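Local coordinates for DUF3224 domain-containing protein (Shewanella oneidensis, PDB 2OOJ), which is a DUF3224-family protein of unassigned function whose two copies pack together as a two-fold symmetric pair, possibly a dimer, at the interface of chains A and B. Coordinates in Å, arbitrary orientation; residue numbers count along the deposited sequence, not the author numbering. Chains: chain A/B, Hypothetical protein.

The interface of chains A and B. Residues chain A 28, 30, 53-54, 56, 62-63; chain B 67, 82, 84, 101.
The side-chain amide of B:Gln84 points its oxygen tip at A:Gly63, with OE1 3.2 Å from CA, while within chain B the CD1 methyl of B:Ile67 and the CG2 methyl of B:Val101 flank this oxygen from opposite faces of the amide. Glycine suits the opposing position because a beta-carbon on A:Gly63 would project into OE1. Two backbone peptides of chain A also present flat faces: CG1 of B:Val101 lies over the one joining A:Ala62 to A:Gly63, 4.0 Å from the A:Gly63 N, and CD1 of B:Ile67 lies over the one following A:Ser53, 3.8 Å from A:Ser53 C. The extended chi2 of B:Ile67 (-177°) carries CD1 out to that strand, 43-55, while its other branch, CG2, touches A:Leu30 CD2 at 4.1 Å as the two side chains run antiparallel past one another. An alanine in place of B:Ile67 would probably open a gap over the A:Ser53 backbone and leave A:Leu30 CD2 without its methyl partner. A:Ala54 CB faces the notch where B:Ile67 CG2 and B:Val82 CG1 meet, 4.0 Å from each; a methyl is short enough to let both come so near the strand. No polar bond crosses this patch, a part of a two-fold interface that may represent a biological dimer; aliphatic shape does the work, and the beta-branched residues offer separate methyls to different neighbours. At the far edge B:Val82, with CG1 anti to its backbone N (chi1 171°), turns CG2 against both methyls of A:Val28, the nearer being CG1 at 3.8 Å.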
ATOM      1  N   VAL A  28      -3.735  14.213 -11.463  1.00 33.86           N
ATOM      2  CA  VAL A  28      -3.933  13.179 -10.459  1.00 31.87           C
ATOM      3  C   VAL A  28      -5.058  13.589  -9.518  1.00 32.51           C
ATOM      4  O   VAL A  28      -5.147  14.757  -9.114  1.00 31.62           O
ATOM      5  CB  VAL A  28      -2.641  12.959  -9.645  1.00 31.37           C
ATOM      6  CG1 VAL A  28      -2.883  12.077  -8.424  1.00 30.32           C
ATOM      7  CG2 VAL A  28      -1.574  12.347 -10.514  1.00 28.29           C
ATOM      8  N   LEU A  30      -6.464  12.058  -5.830  1.00 30.81           N
ATOM      9  CA  LEU A  30      -6.202  11.172  -4.726  1.00 30.44           C
ATOM     10  C   LEU A  30      -7.468  10.927  -3.933  1.00 31.76           C
ATOM     11  O   LEU A  30      -8.351  11.773  -3.866  1.00 34.56           O
ATOM     12  CB  LEU A  30      -5.143  11.767  -3.823  1.00 28.91           C
ATOM     13  CG  LEU A  30      -3.816  12.211  -4.434  1.00 32.02           C
ATOM     14  CD1 LEU A  30      -2.952  12.896  -3.392  1.00 29.85           C
ATOM     15  CD2 LEU A  30      -3.099  10.998  -4.979  1.00 26.64           C
ATOM     16  N   SER A  53      -5.887   5.806  -2.775  1.00 25.20           N
ATOM     17  CA  SER A  53      -6.010   5.686  -4.217  1.00 28.26           C
ATOM     18  C   SER A  53      -5.379   6.885  -4.917  1.00 29.63           C
ATOM     19  O   SER A  53      -5.332   7.988  -4.371  1.00 29.52           O
ATOM     20  CB  SER A  53      -7.476   5.572  -4.599  1.00 28.88           C
ATOM     21  OG  SER A  53      -8.220   6.758  -4.312  1.00 34.20           O
ATOM     22  N   ALA A  54      -4.893   6.639  -6.135  1.00 29.25           N
ATOM     23  CA  ALA A  54      -4.399   7.679  -6.992  1.00 27.48           C
ATOM     24  C   ALA A  54      -4.862   7.349  -8.422  1.00 30.59           C
ATOM     25  O   ALA A  54      -4.531   6.310  -8.960  1.00 29.96           O
ATOM     26  CB  ALA A  54      -2.857   7.742  -6.913  1.00 26.39           C
ATOM     27  N   THR A  56      -4.993   8.747 -12.320  1.00 32.95           N
ATOM     28  CA  THR A  56      -4.193   9.607 -13.205  1.00 34.45           C
ATOM     29  C   THR A  56      -5.087  10.118 -14.328  1.00 37.56           C
ATOM     30  O   THR A  56      -6.250   9.743 -14.415  1.00 37.34           O
ATOM     31  CB  THR A  56      -2.982   8.823 -13.819  1.00 37.17           C
ATOM     32  OG1 THR A  56      -3.428   7.929 -14.851  1.00 36.21           O
ATOM     33  CG2 THR A  56      -2.234   8.060 -12.748  1.00 31.49           C
ATOM     34  N   ALA A  62      -4.162   3.811 -12.673  1.00 32.85           N
ATOM     35  CA  ALA A  62      -4.451   4.190 -11.292  1.00 30.15           C
ATOM     36  C   ALA A  62      -3.694   3.297 -10.321  1.00 27.48           C
ATOM     37  O   ALA A  62      -3.186   2.258 -10.703  1.00 32.97           O
ATOM     38  CB  ALA A  62      -5.923   4.068 -11.023  1.00 31.87           C
ATOM     39  N   GLY A  63      -3.579   3.724  -9.066  1.00 28.57           N
ATOM     40  CA  GLY A  63      -2.982   2.873  -8.044  1.00 25.84           C
ATOM     41  C   GLY A  63      -3.854   2.861  -6.805  1.00 28.07           C
ATOM     42  O   GLY A  63      -4.532   3.844  -6.502  1.00 28.03           O
TER
ATOM     43  N   ILE B  67       0.688   6.391  -0.271  1.00 23.18           N
ATOM     44  CA  ILE B  67       0.632   7.092  -1.548  1.00 23.36           C
ATOM     45  C   ILE B  67       0.950   8.536  -1.252  1.00 28.21           C
ATOM     46  O   ILE B  67       0.395   9.130  -0.331  1.00 26.51           O
ATOM     47  CB  ILE B  67      -0.774   6.982  -2.202  1.00 24.24           C
ATOM     48  CG1 ILE B  67      -0.968   5.527  -2.680  1.00 29.58           C
ATOM     49  CG2 ILE B  67      -0.960   7.930  -3.375  1.00 29.11           C
ATOM     50  CD1 ILE B  67      -2.263   5.280  -3.413  1.00 29.47           C
ATOM     51  N   VAL B  82       3.349  10.644  -8.627  1.00 28.16           N
ATOM     52  CA  VAL B  82       2.917   9.938  -7.410  1.00 27.97           C
ATOM     53  C   VAL B  82       3.803   8.744  -7.134  1.00 27.77           C
ATOM     54  O   VAL B  82       4.100   7.977  -8.038  1.00 24.20           O
ATOM     55  CB  VAL B  82       1.436   9.481  -7.513  1.00 30.41           C
ATOM     56  CG1 VAL B  82       1.002   8.516  -6.316  1.00 25.55           C
ATOM     57  CG2 VAL B  82       0.538  10.731  -7.542  1.00 23.55           C
ATOM     58  N   GLN B  84       4.037   5.202  -4.742  1.00 24.88           N
ATOM     59  CA  GLN B  84       3.188   4.204  -4.090  1.00 24.52           C
ATOM     60  C   GLN B  84       4.053   3.186  -3.455  1.00 24.05           C
ATOM     61  O   GLN B  84       4.942   2.637  -4.124  1.00 26.10           O
ATOM     62  CB  GLN B  84       2.247   3.557  -5.110  1.00 25.50           C
ATOM     63  CG  GLN B  84       1.173   2.614  -4.456  1.00 26.50           C
ATOM     64  CD  GLN B  84       0.087   2.237  -5.438  1.00 25.61           C
ATOM     65  OE1 GLN B  84      -0.629   3.103  -5.942  1.00 34.70           O
ATOM     66  NE2 GLN B  84      -0.078   0.943  -5.679  1.00 24.99           N
ATOM     67  N   VAL B 101       3.607   5.732  -9.909  1.00 23.43           N
ATOM     68  CA  VAL B 101       2.373   5.233 -10.444  1.00 23.61           C
ATOM     69  C   VAL B 101       2.387   5.632 -11.910  1.00 25.45           C
ATOM     70  O   VAL B 101       2.527   6.818 -12.217  1.00 27.83           O
ATOM     71  CB  VAL B 101       1.141   5.786  -9.734  1.00 22.71           C
ATOM     72  CG1 VAL B 101      -0.144   5.260 -10.362  1.00 26.19           C
ATOM     73  CG2 VAL B 101       1.162   5.362  -8.232  1.00 23.85           C
TER